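Thioredoxin peroxidase 2 (Plasmodium falciparum, PDB 2C0D) probably reduces hydrogen peroxide and organic hydroperoxides as a mitochondrial, thioredoxin-dependent 2-Cys peroxiredoxin of the malaria parasite. Local coordinates at residues K29-Q37 with I46-I54; L93-H104 with F122-S133. All coordinates share one frame; numbering follows the deposited sequence.

In the fold
Contact 1 comes first along the chain and closes before contact 2 opens. Contact 1 joins the hairpin strands 35-39 and 45-49. Contact 2 joins strands 91-97 and 123-126 with the helix starts that follow them. The centres of the two contacts lie about 12 Å apart, and both contacts reach one mixed sheet. Strand 35-39 runs antiparallel beside strand 123-126, with Gln37 O 2.9 Å from Ser126 N. Ala36 packs on Val125, and Phe34 CB lies 3.5 Å from Ile132 CG1. The hairpin thus extends the parallel part of the sheet. Both contacts belong to the same AhpC/TSA family region, which also contains the predicted peroxidatic Cys72.

Contact 1: residues K29-Q37 with I46-I54; sequences KKAYNFTAQ and INVDLSSFI
Phe34 CG sits between its own backbone N and carbonyl carbon (chi1 56°), which turns the ring toward Leu50 and Val48. Leu50 swings CG away from its N (chi1 -161°), and its two methyls reach the ring rim. Leu50 CD1 lies 4.0 Å from Phe34 CE2, while Leu50 CB sits over one ring face, off centre. Val48 lies side by side with Phe34, its CG1 4.0 Å from Phe34 CE1. Leu50 CD2 also meets Ala31 CB. Tyr136 packs against Leu50.

The backbones pair antiparallel. Ala36 and Val48 form a hydrogen-bonded pair: Val48 N donates to Ala36 O at 2.8 Å in a nearly straight bond (172°), and Ala36 N returns a bond to Val48 O. Leu50 N continues the pairing by donating to Phe34 O at 3.3 Å. Thr35 with Asp49 and Gln37 with Asn47 are non-hydrogen-bonded pairs. A water joins the last two side chains, donating to Asn47 OD1 and accepting from Gln37 NE2.

At the end of strand 46-49, Asp49 OD1 accepts from Ser51 N and Ser51 OG, both on one face of the carboxylate. Two bonds therefore hold this oxygen at the turn. Asn33 OD1 adds a weak bond from Ser51 N, 2.9 Å away. This is a beta hairpin whose second strand leaves through an Asx turn at Asp49.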
loop_
_atom_site.group_PDB
_atom_site.type_symbol
_atom_site.label_atom_id
_atom_site.label_comp_id
_atom_site.label_asym_id
_atom_site.label_seq_id
_atom_site.Cartn_x
_atom_site.Cartn_y
_atom_site.Cartn_z
ATOM N N LYS B 29 2.862 -1.443 -14.062
ATOM C CA LYS B 29 3.920 -1.999 -14.885
ATOM C C LYS B 29 3.891 -3.530 -14.790
ATOM O O LYS B 29 3.205 -4.102 -13.910
ATOM C CB LYS B 29 5.275 -1.387 -14.502
ATOM C CG LYS B 29 5.337 0.173 -14.680
ATOM N N LYS B 30 4.591 -4.177 -15.721
ATOM C CA LYS B 30 4.685 -5.644 -15.735
ATOM C C LYS B 30 5.519 -6.136 -14.559
ATOM O O LYS B 30 6.650 -5.679 -14.357
ATOM C CB LYS B 30 5.312 -6.154 -17.029
ATOM C CG LYS B 30 4.354 -6.252 -18.236
ATOM C CD LYS B 30 3.205 -7.227 -17.958
ATOM C CE LYS B 30 3.525 -8.641 -18.390
ATOM N NZ LYS B 30 2.622 -9.009 -19.525
ATOM N N ALA B 31 4.992 -7.122 -13.845
ATOM C CA ALA B 31 5.637 -7.623 -12.639
ATOM C C ALA B 31 6.954 -8.348 -12.985
ATOM O O ALA B 31 7.056 -9.014 -14.005
ATOM C CB ALA B 31 4.691 -8.569 -11.930
ATOM N N TYR B 32 7.932 -8.209 -12.108
ATOM C CA TYR B 32 9.179 -8.942 -12.232
ATOM C C TYR B 32 8.913 -10.433 -12.166
ATOM O O TYR B 32 8.392 -10.953 -11.162
ATOM C CB TYR B 32 10.135 -8.508 -11.110
ATOM C CG TYR B 32 11.423 -9.330 -11.057
ATOM C CD1 TYR B 32 12.393 -9.228 -12.078
ATOM C CD2 TYR B 32 11.680 -10.182 -9.987
ATOM C CE1 TYR B 32 13.585 -9.969 -12.032
ATOM C CE2 TYR B 32 12.904 -10.929 -9.932
ATOM C CZ TYR B 32 13.829 -10.813 -10.966
ATOM O OH TYR B 32 15.034 -11.530 -10.942
ATOM N N ASN B 33 9.294 -11.127 -13.244
ATOM C CA ASN B 33 9.027 -12.539 -13.395
ATOM C C ASN B 33 10.171 -13.367 -12.815
ATOM O O ASN B 33 11.114 -13.695 -13.503
ATOM C CB ASN B 33 8.879 -12.848 -14.899
ATOM C CG ASN B 33 8.502 -14.281 -15.187
ATOM O OD1 ASN B 33 8.059 -15.046 -14.304
ATOM N ND2 ASN B 33 8.670 -14.671 -16.475
ATOM N N PHE B 34 10.056 -13.750 -11.559
ATOM C CA PHE B 34 11.148 -14.479 -10.917
ATOM C C PHE B 34 11.048 -15.968 -11.137
ATOM O O PHE B 34 9.992 -16.489 -11.495
ATOM C CB PHE B 34 11.165 -14.180 -9.428
ATOM C CG PHE B 34 9.869 -14.470 -8.725
ATOM C CD1 PHE B 34 9.607 -15.743 -8.209
ATOM C CD2 PHE B 34 8.927 -13.463 -8.540
ATOM C CE1 PHE B 34 8.421 -15.992 -7.538
ATOM C CE2 PHE B 34 7.753 -13.703 -7.870
ATOM C CZ PHE B 34 7.498 -14.975 -7.360
ATOM N N THR B 35 12.176 -16.647 -10.918
ATOM C CA THR B 35 12.206 -18.099 -10.791
ATOM C C THR B 35 12.995 -18.395 -9.504
ATOM O O THR B 35 14.104 -17.850 -9.272
ATOM C CB THR B 35 12.830 -18.832 -12.013
ATOM O OG1 THR B 35 12.074 -18.544 -13.204
ATOM C CG2 THR B 35 12.780 -20.339 -11.807
ATOM N N ALA B 36 12.404 -19.202 -8.631
ATOM C CA ALA B 36 13.036 -19.455 -7.332
ATOM C C ALA B 36 12.516 -20.791 -6.850
ATOM O O ALA B 36 11.478 -21.255 -7.312
ATOM C CB ALA B 36 12.673 -18.355 -6.306
ATOM N N GLN B 37 13.217 -21.397 -5.913
ATOM C CA GLN B 37 12.669 -22.599 -5.275
ATOM C C GLN B 37 11.631 -22.211 -4.258
ATOM O O GLN B 37 11.750 -21.169 -3.584
ATOM C CB GLN B 37 13.772 -23.403 -4.573
ATOM C CG GLN B 37 14.806 -23.968 -5.524
ATOM C CD GLN B 37 15.703 -24.944 -4.821
ATOM O OE1 GLN B 37 16.285 -24.611 -3.785
ATOM N NE2 GLN B 37 15.787 -26.175 -5.337
ATOM N N ILE B 46 9.596 -27.105 -5.069
ATOM C CA ILE B 46 9.173 -26.860 -6.437
ATOM C C ILE B 46 9.874 -25.642 -7.031
ATOM O O ILE B 46 10.426 -24.789 -6.321
ATOM C CB ILE B 46 7.629 -26.662 -6.530
ATOM C CG1 ILE B 46 7.137 -25.532 -5.568
ATOM C CG2 ILE B 46 6.898 -28.002 -6.219
ATOM C CD1 ILE B 46 5.736 -24.918 -5.897
ATOM N N ASN B 47 9.875 -25.569 -8.355
ATOM C CA ASN B 47 10.323 -24.342 -8.986
ATOM C C ASN B 47 9.131 -23.425 -9.176
ATOM O O ASN B 47 8.165 -23.801 -9.856
ATOM C CB ASN B 47 10.992 -24.640 -10.331
ATOM C CG ASN B 47 12.318 -25.379 -10.175
ATOM O OD1 ASN B 47 13.097 -25.105 -9.258
ATOM N ND2 ASN B 47 12.567 -26.342 -11.066
ATOM N N VAL B 48 9.198 -22.225 -8.601
ATOM C CA VAL B 48 8.092 -21.279 -8.665
ATOM C C VAL B 48 8.446 -20.229 -9.686
ATOM O O VAL B 48 9.446 -19.540 -9.555
ATOM C CB VAL B 48 7.860 -20.565 -7.297
ATOM C CG1 VAL B 48 6.698 -19.571 -7.399
ATOM C CG2 VAL B 48 7.600 -21.626 -6.208
ATOM N N ASP B 49 7.596 -20.121 -10.695
ATOM C CA ASP B 49 7.814 -19.260 -11.842
ATOM C C ASP B 49 6.586 -18.371 -11.933
ATOM O O ASP B 49 5.496 -18.883 -12.170
ATOM C CB ASP B 49 7.890 -20.164 -13.086
ATOM C CG ASP B 49 8.039 -19.397 -14.381
ATOM O OD1 ASP B 49 8.231 -18.155 -14.331
ATOM O OD2 ASP B 49 7.955 -20.057 -15.462
ATOM N N LEU B 50 6.755 -17.061 -11.763
ATOM C CA LEU B 50 5.590 -16.165 -11.722
ATOM C C LEU B 50 4.813 -16.268 -13.025
ATOM O O LEU B 50 3.576 -16.243 -13.031
ATOM C CB LEU B 50 5.984 -14.714 -11.451
ATOM C CG LEU B 50 4.846 -13.818 -10.954
ATOM C CD1 LEU B 50 4.277 -14.422 -9.638
ATOM C CD2 LEU B 50 5.345 -12.383 -10.735
ATOM N N SER B 51 5.538 -16.423 -14.132
ATOM C CA SER B 51 4.887 -16.398 -15.435
ATOM C C SER B 51 3.963 -17.577 -15.646
ATOM O O SER B 51 3.073 -17.508 -16.493
ATOM C CB SER B 51 5.882 -16.268 -16.594
ATOM O OG SER B 51 6.680 -17.419 -16.693
ATOM N N SER B 52 4.110 -18.622 -14.832
ATOM C CA SER B 52 3.204 -19.769 -14.933
ATOM C C SER B 52 1.744 -19.454 -14.600
ATOM O O SER B 52 0.848 -20.195 -15.006
ATOM C CB SER B 52 3.681 -20.967 -14.108
ATOM O OG SER B 52 3.523 -20.758 -12.717
ATOM N N PHE B 53 1.508 -18.367 -13.869
ATOM C CA PHE B 53 0.151 -18.025 -13.447
ATOM C C PHE B 53 -0.562 -17.123 -14.466
ATOM O O PHE B 53 -1.769 -16.892 -14.371
ATOM C CB PHE B 53 0.191 -17.386 -12.049
ATOM C CG PHE B 53 0.790 -18.296 -11.000
ATOM C CD1 PHE B 53 0.059 -19.383 -10.519
ATOM C CD2 PHE B 53 2.087 -18.094 -10.527
ATOM C CE1 PHE B 53 0.592 -20.259 -9.564
ATOM C CE2 PHE B 53 2.643 -18.967 -9.539
ATOM C CZ PHE B 53 1.880 -20.057 -9.064
ATOM N N ILE B 54 0.180 -16.643 -15.452
ATOM C CA ILE B 54 -0.395 -15.757 -16.472
ATOM C C ILE B 54 -1.530 -16.447 -17.190
ATOM O O ILE B 54 -1.402 -17.607 -17.614
ATOM C CB ILE B 54 0.654 -15.307 -17.527
ATOM C CG1 ILE B 54 1.670 -14.379 -16.895
ATOM C CG2 ILE B 54 -0.031 -14.640 -18.764
ATOM C CD1 ILE B 54 1.095 -13.093 -16.474
HETATM O O HOH W 1 13.870 -26.990 -7.479
#

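Contact 2: residues L93-H104 with F122-S133; sequences LLGISVDSVYSH and FTLVSDINKDIS
Leu93 CD2 plugs the centre of one Phe122 ring face, 3.6 Å from the centroid and almost on the ring normal. Phe122 CG lies between backbone N and carbonyl carbon (chi1 63°), which turns that face to Leu93. Gly95 brings no side chain to this crowded side, where Leu124 CD2 comes 4.2 Å from Gly95 CA. The strands are parallel: Gly95 N donates to Thr123 O, and Gly95 O accepts from Val125 N at 2.7 Å.

On the other sheet face, Ile96 CG1 lies 4.0 Å from Val125 CB. Ile96 CG2 packs on Asp127 CB, and Ile96 CD1 reaches Ile132 CG2. Back on the face of Gly95 and Leu124, His104 lays its ring across Leu124 CB. His104 NE2 makes a weak bond to Val125 O.

In one of its two conformers Ser126 OG donates to Asp99 O at 2.7 Å, under the start of helix 101-109. Val98 CG1 rests 4.0 Å from both Asp127 O and Ser133 OG. Asp127 holds the other helix start: OD1 takes Ile132 N, and OD2 takes Ser133 N and Ser133 OG. Strand 91-97, helix 101-109 and strand 123-126 form a beta-alpha-beta crossover of the thioredoxin-like peroxiredoxin fold.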
loop_
_atom_site.group_PDB
_atom_site.type_symbol
_atom_site.label_atom_id
_atom_site.label_comp_id
_atom_site.label_asym_id
_atom_site.label_seq_id
_atom_site.Cartn_x
_atom_site.Cartn_y
_atom_site.Cartn_z
ATOM N N LEU B 93 -1.560 -17.406 -3.349
ATOM C CA LEU B 93 -0.812 -16.688 -2.292
ATOM C C LEU B 93 0.622 -17.218 -2.237
ATOM O O LEU B 93 0.844 -18.445 -2.075
ATOM C CB LEU B 93 -1.489 -16.884 -0.935
ATOM C CG LEU B 93 -0.822 -16.171 0.250
ATOM C CD1 LEU B 93 -0.788 -14.627 0.036
ATOM C CD2 LEU B 93 -1.574 -16.547 1.567
ATOM N N LEU B 94 1.601 -16.322 -2.359
ATOM C CA LEU B 94 3.019 -16.736 -2.247
ATOM C C LEU B 94 3.724 -15.937 -1.139
ATOM O O LEU B 94 3.806 -14.684 -1.216
ATOM C CB LEU B 94 3.752 -16.505 -3.565
ATOM C CG LEU B 94 3.155 -17.250 -4.776
ATOM C CD1 LEU B 94 3.859 -16.828 -6.045
ATOM C CD2 LEU B 94 3.196 -18.765 -4.596
ATOM N N GLY B 95 4.213 -16.646 -0.116
ATOM C CA GLY B 95 5.003 -15.969 0.918
ATOM C C GLY B 95 6.421 -15.911 0.393
ATOM O O GLY B 95 6.920 -16.882 -0.235
ATOM N N ILE B 96 7.084 -14.772 0.559
ATOM C CA ILE B 96 8.457 -14.658 0.051
ATOM C C ILE B 96 9.393 -14.072 1.130
ATOM O O ILE B 96 9.078 -13.036 1.704
ATOM C CB ILE B 96 8.538 -13.747 -1.187
ATOM C CG1 ILE B 96 7.577 -14.226 -2.289
ATOM C CG2 ILE B 96 9.990 -13.703 -1.700
ATOM C CD1 ILE B 96 7.376 -13.243 -3.433
ATOM N N SER B 97 10.522 -14.722 1.408
ATOM C CA SER B 97 11.564 -14.114 2.287
ATOM C C SER B 97 12.935 -14.466 1.710
ATOM O O SER B 97 13.038 -15.371 0.865
ATOM C CB SER B 97 11.469 -14.555 3.754
ATOM O OG SER B 97 11.954 -15.904 3.928
ATOM N N VAL B 98 13.978 -13.806 2.203
ATOM C CA VAL B 98 15.357 -14.080 1.704
ATOM C C VAL B 98 15.967 -15.415 2.219
ATOM O O VAL B 98 17.073 -15.809 1.817
ATOM C CB VAL B 98 16.307 -12.880 1.943
ATOM C CG1 VAL B 98 15.714 -11.626 1.278
ATOM C CG2 VAL B 98 16.516 -12.648 3.375
ATOM N N ASP B 99 15.209 -16.138 3.010
ATOM C CA ASP B 99 15.756 -17.264 3.768
ATOM C C ASP B 99 15.629 -18.570 2.998
ATOM O O ASP B 99 14.862 -18.639 2.034
ATOM C CB ASP B 99 15.019 -17.366 5.092
ATOM C CG ASP B 99 15.090 -16.066 5.912
ATOM O OD1 ASP B 99 15.852 -16.032 6.905
ATOM O OD2 ASP B 99 14.356 -15.102 5.599
ATOM N N SER B 100 16.353 -19.612 3.425
ATOM C CA SER B 100 16.440 -20.841 2.620
ATOM C C SER B 100 15.204 -21.744 2.742
ATOM O O SER B 100 14.367 -21.567 3.658
ATOM C CB SER B 100 17.662 -21.649 3.097
ATOM O OG SER B 100 17.452 -22.078 4.445
ATOM N N VAL B 101 15.119 -22.745 1.856
ATOM C CA VAL B 101 14.017 -23.720 1.926
ATOM C C VAL B 101 14.048 -24.433 3.285
ATOM O O VAL B 101 13.002 -24.623 3.887
ATOM C CB VAL B 101 14.050 -24.706 0.746
ATOM C CG1 VAL B 101 12.943 -25.741 0.878
ATOM C CG2 VAL B 101 13.864 -23.902 -0.570
ATOM N N TYR B 102 15.256 -24.757 3.777
ATOM C CA TYR B 102 15.382 -25.391 5.105
ATOM C C TYR B 102 14.754 -24.484 6.174
ATOM O O TYR B 102 13.979 -24.939 7.004
ATOM C CB TYR B 102 16.859 -25.614 5.486
ATOM C CG TYR B 102 16.946 -26.223 6.839
ATOM C CD1 TYR B 102 16.877 -27.625 6.973
ATOM C CD2 TYR B 102 17.064 -25.434 7.977
ATOM C CE1 TYR B 102 16.945 -28.227 8.237
ATOM C CE2 TYR B 102 17.128 -26.019 9.260
ATOM C CZ TYR B 102 17.047 -27.413 9.361
ATOM O OH TYR B 102 17.097 -28.001 10.602
ATOM N N SER B 103 15.082 -23.190 6.132
ATOM C CA SER B 103 14.555 -22.240 7.130
ATOM C C SER B 103 13.000 -22.220 7.122
ATOM O O SER B 103 12.379 -22.192 8.188
ATOM C CB SER B 103 15.104 -20.818 6.865
ATOM O OG SER B 103 16.508 -20.766 7.221
ATOM N N HIS B 104 12.396 -22.210 5.931
ATOM C CA HIS B 104 10.913 -22.267 5.836
ATOM C C HIS B 104 10.330 -23.563 6.385
ATOM O O HIS B 104 9.347 -23.532 7.109
ATOM C CB HIS B 104 10.472 -22.078 4.405
ATOM C CG HIS B 104 10.658 -20.665 3.919
ATOM N ND1 HIS B 104 10.466 -19.560 4.732
ATOM C CD2 HIS B 104 10.982 -20.181 2.702
ATOM C CE1 HIS B 104 10.670 -18.457 4.027
ATOM N NE2 HIS B 104 10.980 -18.808 2.793
ATOM N N PHE B 122 -0.074 -23.003 1.619
ATOM C CA PHE B 122 0.321 -22.225 0.458
ATOM C C PHE B 122 1.857 -22.231 0.351
ATOM O O PHE B 122 2.550 -22.566 1.321
ATOM C CB PHE B 122 -0.227 -20.780 0.513
ATOM C CG PHE B 122 0.286 -19.923 1.678
ATOM C CD1 PHE B 122 1.375 -19.072 1.488
ATOM C CD2 PHE B 122 -0.351 -19.923 2.916
ATOM C CE1 PHE B 122 1.858 -18.242 2.499
ATOM C CE2 PHE B 122 0.092 -19.083 3.966
ATOM C CZ PHE B 122 1.201 -18.236 3.761
ATOM N N THR B 123 2.365 -21.832 -0.801
ATOM C CA THR B 123 3.797 -21.927 -1.092
ATOM C C THR B 123 4.635 -20.795 -0.483
ATOM O O THR B 123 4.256 -19.615 -0.557
ATOM C CB THR B 123 3.980 -21.939 -2.618
ATOM O OG1 THR B 123 3.322 -23.120 -3.132
ATOM C CG2 THR B 123 5.498 -21.955 -3.026
ATOM N N LEU B 124 5.772 -21.163 0.119
ATOM C CA LEU B 124 6.748 -20.235 0.664
ATOM C C LEU B 124 7.984 -20.241 -0.253
ATOM O O LEU B 124 8.574 -21.304 -0.537
ATOM C CB LEU B 124 7.148 -20.638 2.096
ATOM C CG LEU B 124 6.004 -20.697 3.140
ATOM C CD1 LEU B 124 6.615 -21.152 4.471
ATOM C CD2 LEU B 124 5.385 -19.322 3.338
ATOM N N VAL B 125 8.347 -19.068 -0.743
ATOM C CA VAL B 125 9.380 -18.958 -1.764
ATOM C C VAL B 125 10.655 -18.455 -1.133
ATOM O O VAL B 125 10.659 -17.488 -0.355
ATOM C CB VAL B 125 8.969 -17.905 -2.819
ATOM C CG1 VAL B 125 10.057 -17.762 -3.919
ATOM C CG2 VAL B 125 7.655 -18.321 -3.429
ATOM N N SER B 126 11.762 -19.081 -1.541
ATOM C CA SER B 126 13.080 -18.675 -1.049
ATOM C C SER B 126 13.804 -17.713 -1.994
ATOM O O SER B 126 14.337 -18.127 -3.057
ATOM C CB SER B 126 13.922 -19.921 -0.790
ATOM O OG SER B 126 13.555 -20.459 0.459
ATOM N N ASP B 127 13.847 -16.433 -1.606
ATOM C CA ASP B 127 14.545 -15.383 -2.394
ATOM C C ASP B 127 16.047 -15.341 -1.987
ATOM O O ASP B 127 16.556 -14.331 -1.493
ATOM C CB ASP B 127 13.871 -14.019 -2.166
ATOM C CG ASP B 127 14.512 -12.885 -2.976
ATOM O OD1 ASP B 127 15.143 -13.150 -4.033
ATOM O OD2 ASP B 127 14.298 -11.708 -2.589
ATOM N N ILE B 128 16.747 -16.470 -2.200
ATOM C CA ILE B 128 18.064 -16.616 -1.577
ATOM C C ILE B 128 19.114 -15.741 -2.218
ATOM O O ILE B 128 20.095 -15.409 -1.542
ATOM C CB ILE B 128 18.610 -18.052 -1.505
ATOM C CG1 ILE B 128 18.543 -18.700 -2.889
ATOM C CG2 ILE B 128 18.021 -18.808 -0.259
ATOM C CD1 ILE B 128 19.442 -19.906 -2.940
ATOM N N ASN B 129 18.875 -15.278 -3.454
ATOM C CA ASN B 129 19.831 -14.341 -4.073
ATOM C C ASN B 129 19.416 -12.850 -3.946
ATOM O O ASN B 129 20.125 -11.964 -4.444
ATOM C CB ASN B 129 20.033 -14.695 -5.547
ATOM C CG ASN B 129 20.585 -16.094 -5.740
ATOM O OD1 ASN B 129 21.357 -16.602 -4.915
ATOM N ND2 ASN B 129 20.171 -16.746 -6.849
ATOM N N LYS B 130 18.270 -12.618 -3.297
ATOM C CA LYS B 130 17.712 -11.277 -2.970
ATOM C C LYS B 130 17.179 -10.482 -4.146
ATOM O O LYS B 130 16.697 -9.359 -3.936
ATOM C CB LYS B 130 18.701 -10.399 -2.158
ATOM C CG LYS B 130 19.287 -11.151 -0.940
ATOM C CD LYS B 130 20.136 -10.236 -0.101
ATOM C CE LYS B 130 20.790 -11.013 1.035
ATOM N NZ LYS B 130 22.046 -11.646 0.495
ATOM N N ASP B 131 17.229 -11.047 -5.352
ATOM C CA ASP B 131 16.775 -10.322 -6.570
ATOM C C ASP B 131 15.251 -10.106 -6.622
ATOM O O ASP B 131 14.778 -9.127 -7.232
ATOM C CB ASP B 131 17.261 -11.008 -7.853
ATOM C CG ASP B 131 16.720 -12.406 -8.000
ATOM O OD1 ASP B 131 17.270 -13.305 -7.316
ATOM O OD2 ASP B 131 15.756 -12.638 -8.802
ATOM N N ILE B 132 14.479 -10.984 -5.977
ATOM C CA ILE B 132 13.035 -10.811 -6.016
ATOM C C ILE B 132 12.711 -9.610 -5.150
ATOM O O ILE B 132 12.024 -8.668 -5.595
ATOM C CB ILE B 132 12.285 -12.051 -5.527
ATOM C CG1 ILE B 132 12.657 -13.303 -6.387
ATOM C CG2 ILE B 132 10.744 -11.787 -5.602
ATOM C CD1 ILE B 132 12.058 -14.572 -5.781
ATOM N N SER B 133 13.194 -9.629 -3.907
ATOM C CA SER B 133 12.949 -8.464 -3.014
ATOM C C SER B 133 13.508 -7.184 -3.621
ATOM O O SER B 133 12.861 -6.132 -3.537
ATOM C CB SER B 133 13.508 -8.682 -1.592
ATOM O OG SER B 133 12.917 -9.856 -1.034
HETATM O O HOH W 2 0.469 -20.971 -2.904
#